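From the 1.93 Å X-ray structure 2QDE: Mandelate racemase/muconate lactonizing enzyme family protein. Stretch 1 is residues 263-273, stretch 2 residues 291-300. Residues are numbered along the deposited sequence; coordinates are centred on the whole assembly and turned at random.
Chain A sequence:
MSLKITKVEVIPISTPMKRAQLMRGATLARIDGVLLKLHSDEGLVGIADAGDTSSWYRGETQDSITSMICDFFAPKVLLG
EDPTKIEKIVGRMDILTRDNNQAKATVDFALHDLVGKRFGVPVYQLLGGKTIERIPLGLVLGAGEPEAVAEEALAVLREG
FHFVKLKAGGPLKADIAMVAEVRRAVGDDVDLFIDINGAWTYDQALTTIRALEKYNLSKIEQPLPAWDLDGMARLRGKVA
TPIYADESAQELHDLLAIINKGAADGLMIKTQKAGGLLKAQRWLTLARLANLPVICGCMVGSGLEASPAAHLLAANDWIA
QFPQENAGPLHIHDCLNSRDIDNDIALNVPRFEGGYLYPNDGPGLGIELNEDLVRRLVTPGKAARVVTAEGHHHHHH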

# COMPACT_ATOMS: atom_id res chain seq x y z
N ALA A 263 -3.11 11.27 9.40
CA ALA A 263 -2.37 11.80 10.54
C ALA A 263 -3.14 12.80 11.41
O ALA A 263 -2.61 13.27 12.41
N ALA A 264 -4.37 13.13 11.03
CA ALA A 264 -5.12 14.10 11.82
C ALA A 264 -6.63 13.98 11.77
O ALA A 264 -7.19 13.52 10.78
N ASP A 265 -7.27 14.43 12.84
CA ASP A 265 -8.73 14.43 12.97
C ASP A 265 -9.27 15.84 12.79
O ASP A 265 -10.48 16.06 12.76
N GLY A 266 -8.36 16.80 12.68
CA GLY A 266 -8.73 18.20 12.53
C GLY A 266 -7.49 19.02 12.25
O GLY A 266 -6.38 18.52 12.39
N LEU A 267 -7.67 20.29 11.88
CA LEU A 267 -6.53 21.14 11.53
C LEU A 267 -6.61 22.56 12.09
O LEU A 267 -7.70 23.07 12.34
N MET A 268 -5.46 23.19 12.29
CA MET A 268 -5.41 24.57 12.75
C MET A 268 -4.66 25.33 11.66
O MET A 268 -3.73 24.80 11.05
N ILE A 269 -5.05 26.57 11.42
CA ILE A 269 -4.37 27.37 10.42
C ILE A 269 -4.03 28.75 10.97
O ILE A 269 -4.64 29.20 11.94
N LYS A 270 -3.04 29.40 10.37
CA LYS A 270 -2.66 30.77 10.72
C LYS A 270 -2.34 31.37 9.36
O LYS A 270 -1.65 30.75 8.56
N THR A 271 -2.86 32.56 9.08
CA THR A 271 -2.60 33.19 7.80
C THR A 271 -1.11 33.36 7.55
O THR A 271 -0.66 33.28 6.41
N GLN A 272 -0.33 33.59 8.60
CA GLN A 272 1.11 33.75 8.44
C GLN A 272 1.81 32.42 8.14
O GLN A 272 2.85 32.39 7.49
N LYS A 273 1.24 31.32 8.62
CA LYS A 273 1.83 30.01 8.38
C LYS A 273 1.56 29.62 6.93
O LYS A 273 2.46 29.14 6.22
N ASN A 291 -12.57 17.22 4.32
CA ASN A 291 -13.76 17.27 5.15
C ASN A 291 -13.38 17.36 6.62
O ASN A 291 -14.02 16.77 7.49
N LEU A 292 -12.31 18.11 6.89
CA LEU A 292 -11.81 18.31 8.25
C LEU A 292 -12.09 19.72 8.78
O LEU A 292 -12.13 20.68 8.03
N PRO A 293 -12.27 19.84 10.10
CA PRO A 293 -12.54 21.16 10.71
C PRO A 293 -11.25 21.98 10.72
O PRO A 293 -10.15 21.43 10.74
N VAL A 294 -11.38 23.31 10.71
CA VAL A 294 -10.22 24.20 10.72
C VAL A 294 -10.43 25.34 11.70
O VAL A 294 -11.42 26.07 11.62
N ILE A 295 -9.49 25.49 12.62
CA ILE A 295 -9.54 26.56 13.61
C ILE A 295 -8.36 27.51 13.35
O ILE A 295 -7.20 27.11 13.46
N CYS A 296 -8.66 28.76 13.00
CA CYS A 296 -7.61 29.72 12.71
C CYS A 296 -7.10 30.45 13.95
O CYS A 296 -7.88 31.01 14.73
N GLY A 297 -5.79 30.45 14.12
CA GLY A 297 -5.18 31.12 15.25
C GLY A 297 -4.64 32.46 14.80
O GLY A 297 -5.20 33.10 13.91
N CYS A 298 -3.54 32.89 15.40
CA CYS A 298 -2.94 34.16 15.04
C CYS A 298 -1.53 34.22 15.59
O CYS A 298 -1.13 33.37 16.39
N MET A 299 -0.77 35.20 15.12
CA MET A 299 0.58 35.45 15.61
C MET A 299 0.34 36.74 16.39
O MET A 299 0.54 37.83 15.87
N VAL A 300 -0.15 36.59 17.62
CA VAL A 300 -0.48 37.70 18.52
C VAL A 300 -0.04 39.08 18.04
O VAL A 300 1.15 39.41 18.05

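The most unusual feature of this contact lies where the paired strands give out: a single water takes over the cross-strand bonding. Water 1 accepts from Thr271 N (2.8 Å) and lies within donating reach of both Gly297 O (3.0 Å) and Gln272 OE1 (3.2 Å), so it joins the start of the helix to the second stretch.

Before that point the strands run parallel, and a backbone ladder sets the register, from Leu267 N to Pro293 O (3.0 Å) through to Gly297 N to Ile269 O (2.8 Å). Proline suits its place here, because it needs to offer only its carbonyl. Side chains then alternate between the two faces.

One face carries Leu267, Ile269, Val294 and Cys296. Ile269, with chi1 and chi2 both t, brings its CG2 to 3.5 Å from CG1 of Val294 (t) and 3.6 Å from CB of Cys296 (t); branching at CB places this methyl close to the neighbouring strand. Leu267 (m, t) sets its CG 3.8 Å from CD1 of Leu292 (m, t), whose CA-to-CB bond points toward the first stretch and whose long side chain extends this apolar layer.

Met268 and Ile295 occupy the other face. The flexible thioether of Met268, with an off-well chi1 of -13° followed by m and m, curls back so that its CE lies 3.5 Å from Ile295 CB.

Further along, Lys270 (m, t, t, p) lays its aliphatic chain along the second stretch: its CG is 4.0 Å from Gly297 C and its CD 3.8 Å from Met299 SD, while its amine is satisfied elsewhere in the structure. Glycine suits position 297, since an ideal CB would sit only 3.3 Å from Lys270 CE. Met299 (m, m, m) places its CG 3.4 Å from Gln272 CD, packing against the same amide group that meets the water.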

# COMPACT_ATOMS: atom_id res chain seq x y z
CB ALA A 263 -1.06 12.43 10.06
CB ALA A 264 -4.70 15.52 11.40
CB ASP A 265 -9.12 13.90 14.35
CG ASP A 265 -8.72 12.45 14.54
OD1 ASP A 265 -9.23 11.60 13.78
OD2 ASP A 265 -7.91 12.16 15.45
CB LEU A 267 -6.43 21.24 10.00
CG LEU A 267 -6.51 19.97 9.15
CD1 LEU A 267 -6.88 20.34 7.71
CD2 LEU A 267 -5.19 19.22 9.20
CB MET A 268 -4.64 24.76 14.06
CG MET A 268 -4.31 23.52 14.85
SD MET A 268 -5.73 22.63 15.46
CE MET A 268 -6.73 23.96 16.04
CB ILE A 269 -5.25 27.55 9.16
CG1 ILE A 269 -4.46 28.23 8.04
CG2 ILE A 269 -6.48 28.39 9.50
CD1 ILE A 269 -5.25 28.44 6.77
CB LYS A 270 -1.43 30.85 11.63
CG LYS A 270 -1.69 30.47 13.08
CD LYS A 270 -0.55 30.92 13.98
CE LYS A 270 -0.77 30.50 15.44
NZ LYS A 270 -0.82 29.03 15.59
CB THR A 271 -3.32 34.56 7.69
OG1 THR A 271 -3.09 35.32 8.88
CG2 THR A 271 -4.81 34.36 7.51
CB GLN A 272 1.72 34.41 9.68
CG GLN A 272 1.28 35.85 9.89
CD GLN A 272 0.09 35.98 10.82
OE1 GLN A 272 -0.74 35.07 10.92
NE2 GLN A 272 -0.02 37.12 11.49
CB LYS A 273 1.22 28.97 9.32
CG LYS A 273 1.75 27.56 9.11
CD LYS A 273 1.10 26.56 10.07
CE LYS A 273 -0.42 26.52 9.93
NZ LYS A 273 -1.03 25.45 10.78
CB ASN A 291 -14.64 16.03 4.89
CG ASN A 291 -16.01 16.15 5.55
OD1 ASN A 291 -16.55 17.24 5.68
ND2 ASN A 291 -16.58 15.01 5.95
CB LEU A 292 -10.29 18.08 8.29
CG LEU A 292 -9.75 16.67 8.07
CD1 LEU A 292 -8.23 16.68 8.16
CD2 LEU A 292 -10.34 15.74 9.11
CB PRO A 293 -13.01 20.80 12.11
CG PRO A 293 -12.22 19.55 12.41
CD PRO A 293 -12.33 18.77 11.11
CB VAL A 294 -9.96 24.80 9.31
CG1 VAL A 294 -8.74 25.73 9.36
CG2 VAL A 294 -9.74 23.69 8.29
CB ILE A 295 -9.40 25.99 15.04
CG1 ILE A 295 -10.55 25.02 15.32
CG2 ILE A 295 -9.41 27.12 16.06
CD1 ILE A 295 -10.45 24.36 16.67
CB CYS A 296 -8.08 30.76 11.68
SG CYS A 296 -6.80 31.97 11.20
CB CYS A 298 -3.74 35.32 15.63
SG CYS A 298 -3.56 35.49 17.43
CB MET A 299 1.54 35.70 14.44
CG MET A 299 1.68 34.52 13.46
SD MET A 299 2.60 33.12 14.14
CE MET A 299 4.28 33.66 13.87
CB VAL A 300 0.09 37.46 19.92
CG1 VAL A 300 -0.28 38.63 20.83
CG2 VAL A 300 -0.46 36.16 20.48
O HOH W 1 -3.68 33.80 11.46